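Local coordinates for xylan esterase 1 (Thermoanaerobacterium sp. 'JW/SL YS485', PDB 3FCY), which probably hydrolyses acetyl esters of xylan, as expected of a carbohydrate esterase family 7 enzyme with the alpha/beta-hydrolase fold, at residues V228-F233 / R331-L336; D289-V294 / M338-E343. All blocks are in the same frame, centred on the assembly; numbering follows the deposited sequence.

Contact 1: V228-F233 / R331-L336; sequences VSEYPF and RGFGDL
Val228 meets Phe333 through a single methyl: CG1 sits at the edge of the phenyl ring, near its plane, 3.7 Å from CE2 of Phe333. With CG1 anti to the backbone nitrogen (chi1 175°), this branch is the one brought to the Phe333 ring, while CG2 packs on Met341 further along the same helix. Ser229, next along the strand, points away from the helix, and its OG hydrogen-bonds the carbonyl oxygen of Gly211. Glu230 returns to the contact. Its methylene CG lies 3.4 Å from Phe333 CE2, and its carboxyl carbon CD is 3.7 Å from Phe333 CD2. A chi2 of 176° straightens the side chain and carries the carboxylate along the ring's rim, its plane turned 54° from that of the ring, with OE2 level with the ring there. Strand 226-230 belongs to the central sheet of an alpha/beta-hydrolase fold, and helix 333-342, with Gly332 at its N-cap, is the last helix of the chain, packed against that sheet. Cutting Glu230 back to an alanine is likely to leave the CD2-CE2 side of Phe333 without the CG and CD atoms that lie against it, opening a gap between strand and helix. After Glu230 the strand gives way to a loop, where the Tyr231 ring meets predicted charge-relay His327 edge-to-face, while Phe233 packs on Ser208, the predicted nucleophile.

Contact 2: D289-V294 / M338-E343; sequences DVLMCV and MQFMLE. With CA (calcium ion), chain D.
Leu291 and Phe340 are stacked methylene over ring: Leu291 CB stands 3.7 Å from the centroid of the Phe340 ring and only 11° off its normal, a CH-pi contact over the centre of one face. The pair joins a strand of the alpha/beta-hydrolase sheet to the chain's last helix, whose short segment runs antiparallel to the strand at 176°, with the axes 9.9 Å apart at their closest. The two side chains point opposite ways and overlap alongside, so the isobutyl group of Leu291 continues back toward the root of the phenylalanine, where its CD2 rests 3.8 Å from Phe340 CB. Phe340 has CG anti to its own backbone nitrogen (chi1 -177°), which sends the ring out from the helix and down to the strand, far enough for its far end to reach the start of that strand. There CZ lies 3.6 Å from the carbonyl oxygen of Asp289, which sits at the ring edge, and Asp289 CB packs against the same carbon. Lys226, on the neighbouring strand, makes a cation-pi contact with the ring and salt bridges to both Asp289 and Glu343; its positive charge probably eases the proximity of the two carboxylates. A water spans them as well, donating to Glu343 OE1 and, weakly, to Asp289 OD2. Three residues after Phe340, at the end of the segment, the main chain binds a calcium ion, which is held by the backbone oxygen of Tyr345, by a second water and by Glu343 O at 2.6 Å.

In the fold
The two contacts show how one helix can be fixed to a sheet at successive points along its length. Their centres lie 8 Å apart, and both use helix 333-342: contact 1 its beginning, contact 2 its later part. On the sheet they use strands 226-230 and 289-295, parallel neighbours joined by backbone hydrogen bonds such as Ser229 N to Leu291 O. Along the chain both strands come first and both helix segments follow, so the contacts interleave. The helix thus runs from contact 1, whose Glu230 lies near the predicted catalytic Ser208 and His327, to the calcium site, which Glu343 of contact 2 helps to form, and a second subunit meets both contacts.

Contact 1: V228-F233 / R331-L336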
loop_
_atom_site.group_PDB
_atom_site.type_symbol
_atom_site.label_atom_id
_atom_site.label_comp_id
_atom_site.label_asym_id
_atom_site.label_seq_id
_atom_site.Cartn_x
_atom_site.Cartn_y
_atom_site.Cartn_z
ATOM N N VAL A 228 34.746 4.976 -6.404
ATOM C CA VAL A 228 33.792 4.015 -5.861
ATOM C C VAL A 228 32.409 4.572 -6.174
ATOM O O VAL A 228 32.026 5.638 -5.682
ATOM C CB VAL A 228 33.949 3.816 -4.335
ATOM C CG1 VAL A 228 32.836 2.905 -3.815
ATOM C CG2 VAL A 228 35.314 3.179 -4.027
ATOM N N SER A 229 31.680 3.856 -7.022
ATOM C CA SER A 229 30.343 4.263 -7.435
ATOM C C SER A 229 29.326 3.187 -7.076
ATOM O O SER A 229 29.276 2.121 -7.697
ATOM C CB SER A 229 30.331 4.524 -8.942
ATOM O OG SER A 229 29.081 5.029 -9.365
ATOM N N GLU A 230 28.515 3.478 -6.065
ATOM C CA GLU A 230 27.501 2.549 -5.589
ATOM C C GLU A 230 26.140 2.823 -6.215
ATOM O O GLU A 230 25.598 3.918 -6.078
ATOM C CB GLU A 230 27.418 2.634 -4.065
ATOM C CG GLU A 230 28.725 2.252 -3.397
ATOM C CD GLU A 230 28.705 2.416 -1.894
ATOM O OE1 GLU A 230 27.791 1.872 -1.240
ATOM O OE2 GLU A 230 29.617 3.078 -1.364
ATOM N N TYR A 231 25.593 1.813 -6.891
ATOM C CA TYR A 231 24.299 1.927 -7.567
ATOM C C TYR A 231 24.061 3.353 -8.049
ATOM O O TYR A 231 23.146 4.040 -7.589
ATOM C CB TYR A 231 23.156 1.454 -6.647
ATOM C CG TYR A 231 23.236 1.870 -5.188
ATOM C CD1 TYR A 231 22.437 2.899 -4.687
ATOM C CD2 TYR A 231 24.061 1.188 -4.294
ATOM C CE1 TYR A 231 22.451 3.231 -3.325
ATOM C CE2 TYR A 231 24.085 1.513 -2.937
ATOM C CZ TYR A 231 23.277 2.532 -2.458
ATOM O OH TYR A 231 23.292 2.838 -1.116
ATOM N N PRO A 232 24.885 3.808 -9.008
ATOM C CA PRO A 232 24.806 5.156 -9.579
ATOM C C PRO A 232 23.472 5.586 -10.177
ATOM O O PRO A 232 22.777 4.815 -10.841
ATOM C CB PRO A 232 25.936 5.164 -10.609
ATOM C CG PRO A 232 26.015 3.722 -11.040
ATOM C CD PRO A 232 25.889 2.996 -9.723
ATOM N N PHE A 233 23.143 6.843 -9.911
ATOM C CA PHE A 233 21.934 7.512 -10.379
ATOM C C PHE A 233 22.446 8.430 -11.497
ATOM O O PHE A 233 23.655 8.640 -11.606
ATOM C CB PHE A 233 21.369 8.329 -9.208
ATOM C CG PHE A 233 20.123 9.118 -9.522
ATOM C CD1 PHE A 233 18.971 8.491 -9.984
ATOM C CD2 PHE A 233 20.079 10.489 -9.257
ATOM C CE1 PHE A 233 17.791 9.215 -10.170
ATOM C CE2 PHE A 233 18.907 11.218 -9.439
ATOM C CZ PHE A 233 17.761 10.578 -9.897
ATOM N N ARG A 331 25.682 -5.151 2.325
ATOM C CA ARG A 331 26.556 -5.709 3.351
ATOM C C ARG A 331 27.899 -6.186 2.825
ATOM O O ARG A 331 27.978 -6.958 1.867
ATOM C CB ARG A 331 25.852 -6.848 4.105
ATOM C CG ARG A 331 24.736 -6.381 5.044
ATOM C CD ARG A 331 24.136 -7.556 5.813
ATOM N NE ARG A 331 22.906 -7.203 6.524
ATOM C CZ ARG A 331 22.854 -6.458 7.623
ATOM N NH1 ARG A 331 23.967 -5.972 8.158
ATOM N NH2 ARG A 331 21.683 -6.206 8.197
ATOM N N GLY A 332 28.958 -5.700 3.466
ATOM C CA GLY A 332 30.300 -6.070 3.071
ATOM C C GLY A 332 30.949 -5.137 2.066
ATOM O O GLY A 332 32.173 -4.992 2.069
ATOM N N PHE A 333 30.155 -4.487 1.216
ATOM C CA PHE A 333 30.739 -3.600 0.213
ATOM C C PHE A 333 31.524 -2.443 0.812
ATOM O O PHE A 333 32.554 -2.042 0.268
ATOM C CB PHE A 333 29.684 -3.022 -0.726
ATOM C CG PHE A 333 30.281 -2.276 -1.886
ATOM C CD1 PHE A 333 30.825 -2.969 -2.964
ATOM C CD2 PHE A 333 30.377 -0.888 -1.862
ATOM C CE1 PHE A 333 31.461 -2.292 -4.003
ATOM C CE2 PHE A 333 31.009 -0.198 -2.897
ATOM C CZ PHE A 333 31.554 -0.903 -3.970
ATOM N N GLY A 334 31.024 -1.888 1.914
ATOM C CA GLY A 334 31.719 -0.788 2.556
ATOM C C GLY A 334 33.161 -1.170 2.834
ATOM O O GLY A 334 34.074 -0.356 2.675
ATOM N N ASP A 335 33.370 -2.416 3.251
ATOM C CA ASP A 335 34.711 -2.911 3.542
ATOM C C ASP A 335 35.528 -3.089 2.267
ATOM O O ASP A 335 36.723 -2.803 2.254
ATOM C CB ASP A 335 34.636 -4.223 4.328
ATOM C CG ASP A 335 34.239 -4.002 5.783
ATOM O OD1 ASP A 335 34.029 -4.995 6.510
ATOM O OD2 ASP A 335 34.140 -2.826 6.201
ATOM N N LEU A 336 34.892 -3.554 1.194
ATOM C CA LEU A 336 35.598 -3.721 -0.074
ATOM C C LEU A 336 36.006 -2.336 -0.583
ATOM O O LEU A 336 37.105 -2.151 -1.120
ATOM C CB LEU A 336 34.704 -4.415 -1.111
ATOM C CG LEU A 336 34.335 -5.883 -0.855
ATOM C CD1 LEU A 336 33.380 -6.372 -1.936
ATOM C CD2 LEU A 336 35.609 -6.738 -0.836
#

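Contact 2: D289-V294 / M338-E343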
loop_
_atom_site.group_PDB
_atom_site.type_symbol
_atom_site.label_atom_id
_atom_site.label_comp_id
_atom_site.label_asym_id
_atom_site.label_seq_id
_atom_site.Cartn_x
_atom_site.Cartn_y
_atom_site.Cartn_z
ATOM N N ASP A 289 41.030 3.946 -11.267
ATOM C CA ASP A 289 40.474 2.604 -11.122
ATOM C C ASP A 289 39.063 2.745 -10.565
ATOM O O ASP A 289 38.806 3.605 -9.720
ATOM C CB ASP A 289 41.323 1.758 -10.169
ATOM C CG ASP A 289 42.777 1.666 -10.605
ATOM O OD1 ASP A 289 43.038 1.644 -11.828
ATOM O OD2 ASP A 289 43.656 1.601 -9.721
ATOM N N VAL A 290 38.157 1.893 -11.028
ATOM C CA VAL A 290 36.770 1.954 -10.588
ATOM C C VAL A 290 36.257 0.680 -9.923
ATOM O O VAL A 290 36.556 -0.428 -10.358
ATOM C CB VAL A 290 35.843 2.275 -11.781
ATOM C CG1 VAL A 290 34.399 2.427 -11.301
ATOM C CG2 VAL A 290 36.318 3.548 -12.480
ATOM N N LEU A 291 35.498 0.856 -8.847
ATOM C CA LEU A 291 34.873 -0.256 -8.138
ATOM C C LEU A 291 33.418 0.156 -7.976
ATOM O O LEU A 291 33.120 1.197 -7.381
ATOM C CB LEU A 291 35.491 -0.479 -6.754
ATOM C CG LEU A 291 34.757 -1.529 -5.902
ATOM C CD1 LEU A 291 34.844 -2.900 -6.581
ATOM C CD2 LEU A 291 35.363 -1.593 -4.503
ATOM N N MET A 292 32.511 -0.651 -8.510
ATOM C CA MET A 292 31.090 -0.344 -8.419
ATOM C C MET A 292 30.319 -1.505 -7.805
ATOM O O MET A 292 30.847 -2.609 -7.670
ATOM C CB MET A 292 30.530 -0.043 -9.816
ATOM C CG MET A 292 31.080 1.222 -10.466
ATOM S SD MET A 292 30.452 1.485 -12.156
ATOM C CE MET A 292 28.703 1.461 -11.861
ATOM N N CYS A 293 29.075 -1.246 -7.416
ATOM C CA CYS A 293 28.227 -2.293 -6.869
ATOM C C CYS A 293 26.826 -2.067 -7.416
ATOM O O CYS A 293 26.440 -0.933 -7.707
ATOM C CB CYS A 293 28.230 -2.286 -5.333
ATOM S SG CYS A 293 27.506 -0.851 -4.533
ATOM N N VAL A 294 26.077 -3.151 -7.586
ATOM C CA VAL A 294 24.732 -3.058 -8.128
ATOM C C VAL A 294 23.803 -4.081 -7.481
ATOM O O VAL A 294 24.160 -5.248 -7.313
ATOM C CB VAL A 294 24.756 -3.272 -9.667
ATOM C CG1 VAL A 294 25.402 -4.612 -9.993
ATOM C CG2 VAL A 294 23.345 -3.202 -10.241
ATOM N N MET A 338 36.626 0.431 1.225
ATOM C CA MET A 338 37.747 0.986 1.977
ATOM C C MET A 338 39.076 0.334 1.598
ATOM O O MET A 338 40.078 1.020 1.426
ATOM C CB MET A 338 37.549 0.850 3.488
ATOM C CG MET A 338 38.789 1.322 4.254
ATOM S SD MET A 338 38.566 1.517 6.017
ATOM C CE MET A 338 37.903 3.196 6.084
ATOM N N GLN A 339 39.088 -0.991 1.487
ATOM C CA GLN A 339 40.311 -1.687 1.108
ATOM C C GLN A 339 40.736 -1.181 -0.268
ATOM O O GLN A 339 41.923 -1.028 -0.543
ATOM C CB GLN A 339 40.079 -3.198 1.068
ATOM C CG GLN A 339 39.909 -3.852 2.439
ATOM C CD GLN A 339 41.142 -3.696 3.323
ATOM O OE1 GLN A 339 42.273 -3.779 2.847
ATOM N NE2 GLN A 339 40.923 -3.482 4.620
ATOM N N PHE A 340 39.753 -0.906 -1.124
ATOM C CA PHE A 340 40.011 -0.400 -2.473
ATOM C C PHE A 340 40.643 0.989 -2.382
ATOM O O PHE A 340 41.599 1.299 -3.100
ATOM C CB PHE A 340 38.697 -0.316 -3.255
ATOM C CG PHE A 340 38.851 0.132 -4.688
ATOM C CD1 PHE A 340 39.478 -0.686 -5.630
ATOM C CD2 PHE A 340 38.318 1.348 -5.109
ATOM C CE1 PHE A 340 39.564 -0.302 -6.973
ATOM C CE2 PHE A 340 38.398 1.742 -6.448
ATOM C CZ PHE A 340 39.022 0.908 -7.382
ATOM N N MET A 341 40.105 1.824 -1.496
ATOM C CA MET A 341 40.623 3.179 -1.325
ATOM C C MET A 341 42.002 3.171 -0.679
ATOM O O MET A 341 42.850 3.998 -1.015
ATOM C CB MET A 341 39.661 4.028 -0.483
ATOM C CG MET A 341 38.450 4.547 -1.261
ATOM S SD MET A 341 38.928 5.616 -2.653
ATOM C CE MET A 341 37.342 5.940 -3.413
ATOM N N LEU A 342 42.224 2.240 0.246
ATOM C CA LEU A 342 43.512 2.135 0.916
ATOM C C LEU A 342 44.620 1.859 -0.097
ATOM O O LEU A 342 45.799 2.054 0.196
ATOM C CB LEU A 342 43.472 1.047 1.997
ATOM C CG LEU A 342 42.713 1.473 3.263
ATOM C CD1 LEU A 342 42.584 0.307 4.242
ATOM C CD2 LEU A 342 43.455 2.642 3.912
ATOM N N GLU A 343 44.233 1.411 -1.290
ATOM C CA GLU A 343 45.189 1.154 -2.366
ATOM C C GLU A 343 45.841 2.466 -2.822
ATOM O O GLU A 343 46.725 2.459 -3.668
ATOM C CB GLU A 343 44.487 0.511 -3.575
ATOM C CG GLU A 343 44.188 -0.983 -3.449
ATOM C CD GLU A 343 43.390 -1.525 -4.638
ATOM O OE1 GLU A 343 43.566 -1.028 -5.773
ATOM O OE2 GLU A 343 42.594 -2.463 -4.437
HETATM CA CA CA D . 48.754 0.855 -3.223
HETATM O O HOH W 1 42.932 -1.293 -8.415
HETATM O O HOH W 2 48.341 -0.541 -0.900
#